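Lmo0305 protein (Listeria monocytogenes, PDB 3PJ0) belongs to the fold type I (aspartate aminotransferase-like) superfamily of pyridoxal-phosphate proteins, carries that cofactor on a lysine and forms a two-chain assembly. Local coordinates at residues K268-R273 / L350-L355; G320-Q323 / V329-F332; E51-K56 / L247-Y252. All coordinates share one frame; numbering follows the deposited sequence.

Interactions 1 and 2 both belong to the smaller domain around the antiparallel sheet 280-283, 291-296, 329-335 and 323-326. Their centres are about 17 Å apart and their nearest atoms about 7 Å, so they do not touch. Helix 345-358 of interaction 1 is the next element after strand 329-335 of interaction 2, which is nested inside the loop closed by interaction 1. Interaction 3 lies across the chain's centre from interaction 2, about 36 Å away between centres, and about 37 Å from interaction 1. It adjoins a residue close in sequence to Lys-208, the lysine modified with pyridoxal phosphate, and so probably lies nearer the cofactor region.

Interaction 1. Residues K268-R273 / L350-L355; sequences KGLAER and LVFRCL
Phe-352 presents one face of its ring to Arg-273, and through this phenylalanine segment 350-355 reaches helix 260-275; the CA atoms of Arg-273 and Phe-352 are the nearest across the contact, at 7.1 Å. Arg-273 CB stands 3.8 Å from the centroid of the Phe-352 ring and 12° off its normal, a CH-pi contact. With Phe-352 CG anti to its carbonyl carbon (chi1 -67°), the ring is set so that this face lies under Arg-273 CB. The opposite face is backed by Val-351, whose CG1 lies 3.9 Å above the Phe-352 ring plane, displaced toward the rim, so the ring is held between one helix's valine and the other's arginine.

Helices 260-275 and 345-358 belong to the smaller domain of a fold type I protein, in which helices pack with a four-stranded antiparallel sheet; Phe-274 adds an edge-to-face partner for the same ring. Leu-270 approaches obliquely, its CD1 3.3 Å from Phe-352 CZ, but this leucine has a second conformer and so short a distance is doubtful. Arg-273 is likewise modelled in two conformers, and what follows holds for one of them, so with some doubt. Arg-273 CD runs on to 3.8 Å from Phe-352 CE2, over the same face as Arg-273 CB. The Arg-273 guanidinium lies tilted 41° to the ring plane, and its NH2 makes a salt bridge with Glu-349, one turn earlier on the phenylalanine's own helix.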
ATOM      1  N   LYS A 268      18.935  28.235   1.060  1.00 13.28           N
ATOM      2  CA  LYS A 268      19.925  29.135   0.449  1.00 13.85           C
ATOM      3  C   LYS A 268      20.880  29.727   1.499  1.00 13.78           C
ATOM      4  O   LYS A 268      22.093  29.743   1.291  1.00 13.76           O
ATOM      5  CB  LYS A 268      19.242  30.235  -0.358  1.00 13.65           C
ATOM      6  CG  LYS A 268      18.642  29.707  -1.668  1.00 13.41           C
ATOM      7  CD  LYS A 268      18.149  30.843  -2.556  1.00 13.04           C
ATOM      8  CE  LYS A 268      16.931  31.497  -2.018  1.00 14.98           C
ATOM      9  NZ  LYS A 268      16.579  32.698  -2.816  1.00 14.91           N
ATOM     10  N   GLY A 269      20.337  30.198   2.620  1.00 13.83           N
ATOM     11  CA  GLY A 269      21.149  30.738   3.718  1.00 14.60           C
ATOM     12  C   GLY A 269      22.132  29.681   4.225  1.00 15.11           C
ATOM     13  O   GLY A 269      23.317  29.968   4.414  1.00 16.28           O
ATOM     14  N   LEU A 270      21.649  28.452   4.424  1.00 14.81           N
ATOM     15  CA  LEU A 270      22.493  27.354   4.899  0.50 14.77           C
ATOM     16  C   LEU A 270      23.590  27.024   3.884  1.00 15.63           C
ATOM     17  O   LEU A 270      24.740  26.868   4.262  1.00 16.63           O
ATOM     18  CB  LEU A 270      21.639  26.114   5.194  0.50 14.37           C
ATOM     19  CG  LEU A 270      22.299  24.916   5.872  0.50 12.25           C
ATOM     20  CD1 LEU A 270      23.041  25.360   7.128  0.50 11.12           C
ATOM     21  CD2 LEU A 270      21.256  23.824   6.209  0.50 10.34           C
ATOM     22  N   ALA A 271      23.229  26.902   2.603  1.00 15.18           N
ATOM     23  CA  ALA A 271      24.217  26.619   1.555  1.00 15.79           C
ATOM     24  C   ALA A 271      25.307  27.680   1.547  1.00 16.93           C
ATOM     25  O   ALA A 271      26.499  27.359   1.421  1.00 16.64           O
ATOM     26  CB  ALA A 271      23.536  26.508   0.134  1.00 15.00           C
ATOM     27  N   GLU A 272      24.923  28.957   1.700  1.00 17.76           N
ATOM     28  CA  GLU A 272      25.939  30.032   1.754  1.00 19.16           C
ATOM     29  C   GLU A 272      26.953  29.775   2.854  1.00 18.93           C
ATOM     30  O   GLU A 272      28.154  30.007   2.672  1.00 19.91           O
ATOM     31  CB  GLU A 272      25.332  31.414   2.032  1.00 20.44           C
ATOM     32  CG  GLU A 272      24.692  32.106   0.855  1.00 23.97           C
ATOM     33  CD  GLU A 272      24.300  33.546   1.176  1.00 29.98           C
ATOM     34  OE1 GLU A 272      24.784  34.096   2.186  1.00 32.58           O
ATOM     35  OE2 GLU A 272      23.510  34.137   0.401  1.00 35.60           O
ATOM     36  N   ARG A 273      26.474  29.332   4.004  1.00 18.85           N
ATOM     37  CA  ARG A 273      27.364  29.067   5.128  1.00 19.28           C
ATOM     38  C   ARG A 273      28.273  27.878   4.821  1.00 18.79           C
ATOM     39  O   ARG A 273      29.461  27.959   5.076  1.00 20.31           O
ATOM     40  CB  ARG A 273      26.580  28.771   6.424  0.62 19.64           C
ATOM     41  CG  ARG A 273      25.707  29.908   6.981  0.62 20.63           C
ATOM     42  CD  ARG A 273      24.851  29.377   8.159  0.62 23.58           C
ATOM     43  NE  ARG A 273      24.012  30.385   8.816  0.62 23.31           N
ATOM     44  CZ  ARG A 273      24.317  31.028   9.944  0.62 26.30           C
ATOM     45  NH1 ARG A 273      25.464  30.808  10.583  0.62 25.89           N
ATOM     46  NH2 ARG A 273      23.462  31.915  10.444  0.62 27.82           N
ATOM     47  N   LEU A 350      27.617  28.229  16.045  1.00 27.47           N
ATOM     48  CA  LEU A 350      28.733  27.457  16.577  1.00 27.69           C
ATOM     49  C   LEU A 350      29.148  26.313  15.654  1.00 26.80           C
ATOM     50  O   LEU A 350      30.351  26.043  15.500  1.00 26.08           O
ATOM     51  CB  LEU A 350      28.401  26.946  17.971  1.00 27.91           C
ATOM     52  CG  LEU A 350      29.506  26.286  18.791  1.00 29.97           C
ATOM     53  CD1 LEU A 350      30.734  27.191  18.977  1.00 30.04           C
ATOM     54  CD2 LEU A 350      28.918  25.893  20.144  1.00 30.93           C
ATOM     55  N   VAL A 351      28.152  25.665  15.039  1.00 26.35           N
ATOM     56  CA  VAL A 351      28.385  24.580  14.091  1.00 26.13           C
ATOM     57  C   VAL A 351      29.364  25.003  13.003  1.00 26.12           C
ATOM     58  O   VAL A 351      30.322  24.297  12.716  1.00 26.17           O
ATOM     59  CB  VAL A 351      27.066  24.137  13.400  1.00 25.41           C
ATOM     60  CG1 VAL A 351      27.360  23.397  12.086  1.00 25.43           C
ATOM     61  CG2 VAL A 351      26.215  23.317  14.363  1.00 25.79           C
ATOM     62  N   PHE A 352      29.119  26.172  12.419  1.00 26.22           N
ATOM     63  CA  PHE A 352      29.947  26.679  11.339  1.00 26.76           C
ATOM     64  C   PHE A 352      31.256  27.297  11.799  1.00 28.39           C
ATOM     65  O   PHE A 352      32.262  27.154  11.119  1.00 28.57           O
ATOM     66  CB  PHE A 352      29.122  27.590  10.440  1.00 26.53           C
ATOM     67  CG  PHE A 352      28.059  26.838   9.705  1.00 25.48           C
ATOM     68  CD1 PHE A 352      28.376  26.133   8.545  1.00 25.58           C
ATOM     69  CD2 PHE A 352      26.770  26.748  10.201  1.00 25.14           C
ATOM     70  CE1 PHE A 352      27.416  25.396   7.881  1.00 22.35           C
ATOM     71  CE2 PHE A 352      25.813  26.006   9.536  1.00 25.21           C
ATOM     72  CZ  PHE A 352      26.142  25.335   8.366  1.00 23.36           C
ATOM     73  N   ARG A 353      31.257  27.959  12.953  1.00 29.51           N
ATOM     74  CA  ARG A 353      32.509  28.439  13.521  1.00 30.66           C
ATOM     75  C   ARG A 353      33.415  27.211  13.702  1.00 31.32           C
ATOM     76  O   ARG A 353      34.578  27.241  13.288  1.00 31.81           O
ATOM     77  CB  ARG A 353      32.266  29.162  14.848  1.00 31.10           C
ATOM     78  N   CYS A 354      32.870  26.119  14.257  1.00 31.60           N
ATOM     79  CA  CYS A 354      33.636  24.869  14.471  1.00 32.65           C
ATOM     80  C   CYS A 354      34.039  24.188  13.166  1.00 33.20           C
ATOM     81  O   CYS A 354      35.147  23.663  13.042  1.00 32.94           O
ATOM     82  CB  CYS A 354      32.853  23.860  15.318  1.00 32.42           C
ATOM     83  SG  CYS A 354      32.649  24.295  17.054  1.00 33.87           S
ATOM     84  N   LEU A 355      33.138  24.203  12.189  1.00 33.55           N
ATOM     85  CA  LEU A 355      33.422  23.598  10.893  1.00 34.31           C
ATOM     86  C   LEU A 355      34.602  24.311  10.239  1.00 35.96           C
ATOM     87  O   LEU A 355      35.523  23.663   9.747  1.00 36.64           O
ATOM     88  CB  LEU A 355      32.187  23.645   9.987  1.00 33.28           C
ATOM     89  CG  LEU A 355      32.193  22.699   8.784  1.00 32.55           C
ATOM     90  CD1 LEU A 355      32.405  21.263   9.240  1.00 30.48           C
ATOM     91  CD2 LEU A 355      30.881  22.829   7.987  1.00 30.13           C
TER

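Interaction 2. Residues G320-Q323 / V329-F332; sequences GYLQ and VCAF
Gln-323 and Ala-331 are joined by two backbone hydrogen bonds that make them an antiparallel hydrogen-bonded pair, with CA atoms 5.2 Å apart. Gln-323 N donates a hydrogen bond to Ala-331 O at 2.8 Å, nearly straight at 167°. In return Ala-331 N donates to Gln-323 O at 2.9 Å; this bond is more bent, at 151°. Gln-323 O is approached as well by Cys-330 CA at 3.2 Å, a CA-H...O contact with an angle of 122° at the hydrogen. The residues flanking Ala-331 bond to the strand on its other side: Cys-330 pairs through its backbone with Phe-296, and Phe-332 with Val-294.

On the N-terminal side of the bridge, the polar groups of Tyr-321 have partners outside the two segments. Tyr-321 O is hydrogen-bonded to Ser-319 OG. The Tyr-321 hydroxyl accepts a hydrogen bond from the backbone N of Glu-333, past the end of segment 329-332, which anchors the far end of the phenol ring across the strand. On the way the ring passes Phe-332: Tyr-321 CE2 lies 4.0 Å from Phe-332 CB. A bound (4R)-2-methylpentane-2,4-diol lies about 4 Å from this tyrosine side chain.

Leu-322 and Phe-332 run side by side, pointing the same way, with Leu-322 CD2 3.6 Å from Phe-332 CD2. Leu-322 and Cys-330 both pack on Ile-303 of helix 300-314, placing a helix against this face. Adjacent strands 323-326 and 329-335, linked by a two-residue loop, form a beta hairpin whose first strand is outermost within this chain in the antiparallel sheet of the smaller domain.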
ATOM      1  N   GLY A 320      23.820  11.915   9.347  1.00 19.33           N
ATOM      2  CA  GLY A 320      24.017  10.585   9.960  1.00 19.79           C
ATOM      3  C   GLY A 320      24.850   9.640   9.098  1.00 20.75           C
ATOM      4  O   GLY A 320      25.191   8.516   9.511  1.00 20.01           O
ATOM      5  N   TYR A 321      25.225  10.105   7.912  1.00 20.91           N
ATOM      6  CA  TYR A 321      26.004   9.297   7.004  1.00 21.63           C
ATOM      7  C   TYR A 321      26.824  10.201   6.104  1.00 22.24           C
ATOM      8  O   TYR A 321      26.548  11.407   5.957  1.00 22.61           O
ATOM      9  CB  TYR A 321      25.078   8.490   6.101  1.00 21.45           C
ATOM     10  CG  TYR A 321      24.378   9.393   5.104  1.00 23.05           C
ATOM     11  CD1 TYR A 321      23.188  10.015   5.433  1.00 24.76           C
ATOM     12  CD2 TYR A 321      24.948   9.673   3.856  1.00 24.35           C
ATOM     13  CE1 TYR A 321      22.570  10.889   4.548  1.00 24.50           C
ATOM     14  CE2 TYR A 321      24.320  10.527   2.946  1.00 22.61           C
ATOM     15  CZ  TYR A 321      23.143  11.132   3.301  1.00 23.73           C
ATOM     16  OH  TYR A 321      22.525  11.996   2.433  1.00 22.26           O
ATOM     17  N   LEU A 322      27.845   9.608   5.512  1.00 22.09           N
ATOM     18  CA  LEU A 322      28.631  10.283   4.508  1.00 22.26           C
ATOM     19  C   LEU A 322      28.788   9.320   3.342  1.00 22.21           C
ATOM     20  O   LEU A 322      29.068   8.143   3.524  1.00 22.97           O
ATOM     21  CB  LEU A 322      29.964  10.744   5.054  1.00 22.61           C
ATOM     22  CG  LEU A 322      29.933  11.905   6.043  1.00 22.69           C
ATOM     23  CD1 LEU A 322      31.276  12.073   6.686  1.00 21.86           C
ATOM     24  CD2 LEU A 322      29.461  13.204   5.351  1.00 21.11           C
ATOM     25  N   GLN A 323      28.551   9.815   2.141  1.00 21.85           N
ATOM     26  CA  GLN A 323      28.719   8.996   0.951  1.00 22.05           C
ATOM     27  C   GLN A 323      30.109   9.228   0.371  1.00 21.82           C
ATOM     28  O   GLN A 323      30.469  10.359   0.070  1.00 20.99           O
ATOM     29  CB  GLN A 323      27.652   9.365  -0.095  1.00 21.91           C
ATOM     30  CG  GLN A 323      27.760   8.596  -1.388  1.00 23.96           C
ATOM     31  CD  GLN A 323      27.621   7.098  -1.197  1.00 27.81           C
ATOM     32  OE1 GLN A 323      26.574   6.623  -0.757  1.00 29.48           O
ATOM     33  NE2 GLN A 323      28.666   6.343  -1.548  1.00 27.70           N
ATOM     34  N   VAL A 329      37.141  12.470  -1.391  1.00 19.16           N
ATOM     35  CA  VAL A 329      35.952  13.299  -1.521  1.00 18.37           C
ATOM     36  C   VAL A 329      34.733  12.536  -1.018  1.00 17.59           C
ATOM     37  O   VAL A 329      34.562  11.358  -1.318  1.00 17.96           O
ATOM     38  CB  VAL A 329      35.713  13.769  -2.983  1.00 18.27           C
ATOM     39  CG1 VAL A 329      34.415  14.519  -3.108  1.00 16.60           C
ATOM     40  CG2 VAL A 329      36.860  14.637  -3.472  1.00 18.11           C
ATOM     41  N   CYS A 330      33.906  13.208  -0.218  1.00 17.21           N
ATOM     42  CA  CYS A 330      32.661  12.621   0.259  1.00 15.76           C
ATOM     43  C   CYS A 330      31.564  13.688   0.243  1.00 15.42           C
ATOM     44  O   CYS A 330      31.859  14.903   0.109  1.00 15.24           O
ATOM     45  CB  CYS A 330      32.816  12.036   1.664  1.00 15.95           C
ATOM     46  SG  CYS A 330      33.220  13.275   2.918  1.00 18.06           S
ATOM     47  N   ALA A 331      30.322  13.245   0.419  1.00 13.50           N
ATOM     48  CA  ALA A 331      29.182  14.156   0.397  1.00 14.09           C
ATOM     49  C   ALA A 331      27.983  13.655   1.190  1.00 14.50           C
ATOM     50  O   ALA A 331      27.919  12.483   1.540  1.00 13.28           O
ATOM     51  CB  ALA A 331      28.749  14.400  -1.090  1.00 13.13           C
ATOM     52  N   PHE A 332      27.021  14.558   1.427  1.00 13.62           N
ATOM     53  CA  PHE A 332      25.747  14.200   2.040  1.00 12.78           C
ATOM     54  C   PHE A 332      24.691  15.165   1.586  1.00 12.50           C
ATOM     55  O   PHE A 332      24.996  16.216   1.009  1.00 12.41           O
ATOM     56  CB  PHE A 332      25.780  14.144   3.572  1.00 13.64           C
ATOM     57  CG  PHE A 332      25.962  15.481   4.227  1.00 13.41           C
ATOM     58  CD1 PHE A 332      24.876  16.274   4.514  1.00 14.60           C
ATOM     59  CD2 PHE A 332      27.219  15.944   4.563  1.00 13.56           C
ATOM     60  CE1 PHE A 332      25.063  17.523   5.115  1.00 15.98           C
ATOM     61  CE2 PHE A 332      27.383  17.151   5.199  1.00 16.08           C
ATOM     62  CZ  PHE A 332      26.304  17.948   5.451  1.00 15.53           C
TER

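Interaction 3. Residues E51-K56 / L247-Y252; sequences EDFETK and LSADYY
Helices 51-56 and 247-252 run in broadly the same direction, their axes 11.0 Å apart at closest approach and inclined by 41°, and Phe-53 and Asp-250 bring their CA atoms nearest, at 7.3 Å. The Phe-53 ring and the Asp-250 side chain lie alongside one another, pointing opposite ways. Asp-250 OD1 comes to the edge of the Phe-53 ring, in its plane and 3.5 Å from Phe-53 CE1, where the partly positive ring hydrogens would probably favour a carboxylate oxygen; ring and carboxylate planes are turned 64° apart. Farther round the ring, Phe-53 CZ rests 3.9 Å from Ala-249 CB.

These helices belong to the large domain of the fold type I architecture, built round the mixed seven-stranded sheet; helix 48-61 leads into edge strand 65-69. Both Phe-53, edge-to-face, and Ala-249 also meet Phe-206, two residues before the cofactor-bearing Lys-208.

Lys-56 reaches over on an extended chain, CG anti to the backbone N (chi1 175°), and its NZ forms a salt bridge of 2.8 Å with the syn lone pair of Asp-250 OD1. A water closes a second path, accepting from Lys-56 NZ at 3.0 Å and donating to Asp-250 OD2 at 2.8 Å, so both carboxylate oxygens are engaged. Glu-254, a turn farther along the second helix, makes another salt bridge with the same ammonium group.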
ATOM      1  N   GLU A  51     -12.309  10.414  -2.273  1.00 12.85           N
ATOM      2  CA  GLU A  51     -12.756  11.186  -3.443  1.00 13.25           C
ATOM      3  C   GLU A  51     -12.546  12.680  -3.289  1.00 12.98           C
ATOM      4  O   GLU A  51     -12.126  13.345  -4.248  1.00 12.44           O
ATOM      5  CB  GLU A  51     -14.227  10.908  -3.750  1.00 13.92           C
ATOM      6  CG  GLU A  51     -14.477   9.480  -4.130  1.00 17.05           C
ATOM      7  CD  GLU A  51     -15.914   9.216  -4.521  1.00 22.44           C
ATOM      8  OE1 GLU A  51     -16.530  10.156  -5.095  1.00 25.86           O
ATOM      9  OE2 GLU A  51     -16.390   8.072  -4.286  1.00 19.26           O
ATOM     10  N   ASP A  52     -12.830  13.220  -2.102  1.00 12.95           N
ATOM     11  CA  ASP A  52     -12.613  14.634  -1.857  1.00 13.94           C
ATOM     12  C   ASP A  52     -11.126  14.998  -1.954  1.00 13.41           C
ATOM     13  O   ASP A  52     -10.797  16.054  -2.473  1.00 12.78           O
ATOM     14  CB  ASP A  52     -13.166  15.070  -0.510  1.00 14.84           C
ATOM     15  CG  ASP A  52     -14.698  14.940  -0.426  1.00 16.38           C
ATOM     16  OD1 ASP A  52     -15.337  14.570  -1.409  1.00 19.92           O
ATOM     17  OD2 ASP A  52     -15.235  15.149   0.662  1.00 20.91           O
ATOM     18  N   PHE A  53     -10.238  14.133  -1.448  1.00 12.06           N
ATOM     19  CA  PHE A  53      -8.808  14.441  -1.499  1.00 11.68           C
ATOM     20  C   PHE A  53      -8.308  14.380  -2.933  1.00 10.61           C
ATOM     21  O   PHE A  53      -7.538  15.242  -3.372  1.00 10.22           O
ATOM     22  CB  PHE A  53      -7.989  13.508  -0.613  1.00 11.31           C
ATOM     23  CG  PHE A  53      -6.540  13.897  -0.509  1.00 11.94           C
ATOM     24  CD1 PHE A  53      -6.174  15.055   0.153  1.00 11.41           C
ATOM     25  CD2 PHE A  53      -5.552  13.109  -1.083  1.00 12.71           C
ATOM     26  CE1 PHE A  53      -4.814  15.431   0.219  1.00 12.77           C
ATOM     27  CE2 PHE A  53      -4.224  13.459  -1.006  1.00 11.88           C
ATOM     28  CZ  PHE A  53      -3.851  14.622  -0.337  1.00 10.95           C
ATOM     29  N   GLU A  54      -8.731  13.368  -3.671  1.00 11.13           N
ATOM     30  CA  GLU A  54      -8.365  13.278  -5.097  1.00 11.10           C
ATOM     31  C   GLU A  54      -8.824  14.530  -5.865  1.00 11.04           C
ATOM     32  O   GLU A  54      -8.051  15.152  -6.592  1.00 10.68           O
ATOM     33  CB  GLU A  54      -8.980  12.022  -5.720  1.00 11.29           C
ATOM     34  CG  GLU A  54      -8.351  10.709  -5.161  1.00 11.73           C
ATOM     35  CD  GLU A  54      -9.042   9.454  -5.595  1.00 12.15           C
ATOM     36  OE1 GLU A  54     -10.253   9.530  -5.956  1.00 12.37           O
ATOM     37  OE2 GLU A  54      -8.406   8.364  -5.531  1.00 11.73           O
ATOM     38  N   THR A  55     -10.076  14.919  -5.661  1.00 11.49           N
ATOM     39  CA  THR A  55     -10.639  16.122  -6.366  1.00 11.85           C
ATOM     40  C   THR A  55      -9.856  17.395  -6.027  1.00 11.42           C
ATOM     41  O   THR A  55      -9.533  18.191  -6.899  1.00 11.22           O
ATOM     42  CB  THR A  55     -12.134  16.269  -6.071  1.00 11.82           C
ATOM     43  OG1 THR A  55     -12.777  15.054  -6.463  1.00 13.91           O
ATOM     44  CG2 THR A  55     -12.761  17.433  -6.882  1.00 15.82           C
ATOM     45  N   LYS A  56      -9.500  17.543  -4.759  1.00 12.05           N
ATOM     46  CA  LYS A  56      -8.728  18.694  -4.288  1.00 11.82           C
ATOM     47  C   LYS A  56      -7.322  18.803  -4.899  1.00 11.83           C
ATOM     48  O   LYS A  56      -6.896  19.886  -5.326  1.00 11.17           O
ATOM     49  CB  LYS A  56      -8.590  18.602  -2.781  1.00 12.58           C
ATOM     50  CG  LYS A  56      -7.716  19.657  -2.147  1.00 12.75           C
ATOM     51  CD  LYS A  56      -7.680  19.473  -0.648  1.00 12.96           C
ATOM     52  CE  LYS A  56      -6.686  20.368  -0.002  1.00 14.06           C
ATOM     53  NZ  LYS A  56      -6.862  20.402   1.493  1.00 14.36           N
ATOM     54  N   LEU A 247      -5.813  10.996   5.284  1.00  9.14           N
ATOM     55  CA  LEU A 247      -5.977  12.024   6.337  1.00  9.43           C
ATOM     56  C   LEU A 247      -4.659  12.712   6.733  1.00  9.84           C
ATOM     57  O   LEU A 247      -4.631  13.951   6.911  1.00 10.42           O
ATOM     58  CB  LEU A 247      -6.707  11.477   7.550  1.00  9.41           C
ATOM     59  CG  LEU A 247      -8.160  11.032   7.275  1.00 10.34           C
ATOM     60  CD1 LEU A 247      -8.700  10.252   8.471  1.00 11.47           C
ATOM     61  CD2 LEU A 247      -9.133  12.197   6.833  1.00 13.67           C
ATOM     62  N   SER A 248      -3.602  11.914   6.950  1.00 10.15           N
ATOM     63  CA  SER A 248      -2.296  12.461   7.287  1.00  9.99           C
ATOM     64  C   SER A 248      -1.709  13.265   6.123  1.00 10.17           C
ATOM     65  O   SER A 248      -1.092  14.313   6.365  1.00 10.54           O
ATOM     66  CB  SER A 248      -1.314  11.382   7.764  1.00  9.11           C
ATOM     67  OG  SER A 248      -1.258  10.313   6.851  1.00 10.39           O
ATOM     68  N   ALA A 249      -1.904  12.799   4.884  1.00  9.99           N
ATOM     69  CA  ALA A 249      -1.410  13.551   3.697  1.00 10.01           C
ATOM     70  C   ALA A 249      -2.071  14.909   3.629  1.00  9.17           C
ATOM     71  O   ALA A 249      -1.406  15.918   3.509  1.00  9.87           O
ATOM     72  CB  ALA A 249      -1.671  12.780   2.374  1.00  9.20           C
ATOM     73  N   ASP A 250      -3.372  14.938   3.804  1.00  9.67           N
ATOM     74  CA  ASP A 250      -4.124  16.222   3.758  1.00  8.92           C
ATOM     75  C   ASP A 250      -3.737  17.148   4.928  1.00  9.30           C
ATOM     76  O   ASP A 250      -3.511  18.347   4.740  1.00  8.96           O
ATOM     77  CB  ASP A 250      -5.612  15.937   3.727  1.00  9.40           C
ATOM     78  CG  ASP A 250      -6.419  17.078   3.128  1.00 11.63           C
ATOM     79  OD1 ASP A 250      -5.850  17.947   2.425  1.00 12.63           O
ATOM     80  OD2 ASP A 250      -7.641  17.101   3.375  1.00 15.66           O
ATOM     81  N   TYR A 251      -3.588  16.584   6.119  1.00  8.95           N
ATOM     82  CA  TYR A 251      -3.210  17.381   7.298  1.00  8.89           C
ATOM     83  C   TYR A 251      -1.871  18.081   7.097  1.00  8.79           C
ATOM     84  O   TYR A 251      -1.775  19.300   7.280  1.00  8.27           O
ATOM     85  CB  TYR A 251      -3.161  16.499   8.587  1.00  8.86           C
ATOM     86  CG  TYR A 251      -2.704  17.253   9.792  1.00  8.69           C
ATOM     87  CD1 TYR A 251      -3.596  18.088  10.500  1.00 10.94           C
ATOM     88  CD2 TYR A 251      -1.392  17.150  10.261  1.00 10.00           C
ATOM     89  CE1 TYR A 251      -3.190  18.789  11.612  1.00 10.21           C
ATOM     90  CE2 TYR A 251      -0.989  17.858  11.357  1.00  8.59           C
ATOM     91  CZ  TYR A 251      -1.900  18.687  12.032  1.00 10.12           C
ATOM     92  OH  TYR A 251      -1.504  19.419  13.130  1.00 10.05           O
ATOM     93  N   TYR A 252      -0.836  17.302   6.770  1.00  9.99           N
ATOM     94  CA  TYR A 252       0.523  17.844   6.609  1.00  9.82           C
ATOM     95  C   TYR A 252       0.631  18.712   5.368  1.00 10.52           C
ATOM     96  O   TYR A 252       1.400  19.707   5.363  1.00 10.36           O
ATOM     97  CB  TYR A 252       1.584  16.727   6.685  1.00 10.23           C
ATOM     98  CG  TYR A 252       1.648  16.226   8.099  1.00  8.41           C
ATOM     99  CD1 TYR A 252       2.163  17.046   9.091  1.00 12.17           C
ATOM    100  CD2 TYR A 252       1.113  15.002   8.479  1.00  8.70           C
ATOM    101  CE1 TYR A 252       2.210  16.648  10.378  1.00 11.49           C
ATOM    102  CE2 TYR A 252       1.149  14.581   9.813  1.00  8.62           C
ATOM    103  CZ  TYR A 252       1.675  15.434  10.759  1.00  9.22           C
ATOM    104  OH  TYR A 252       1.738  15.134  12.100  1.00 10.07           O
TER
HETATM  105  O   HOH W   1      -9.160  19.436   3.079  1.00 32.94           O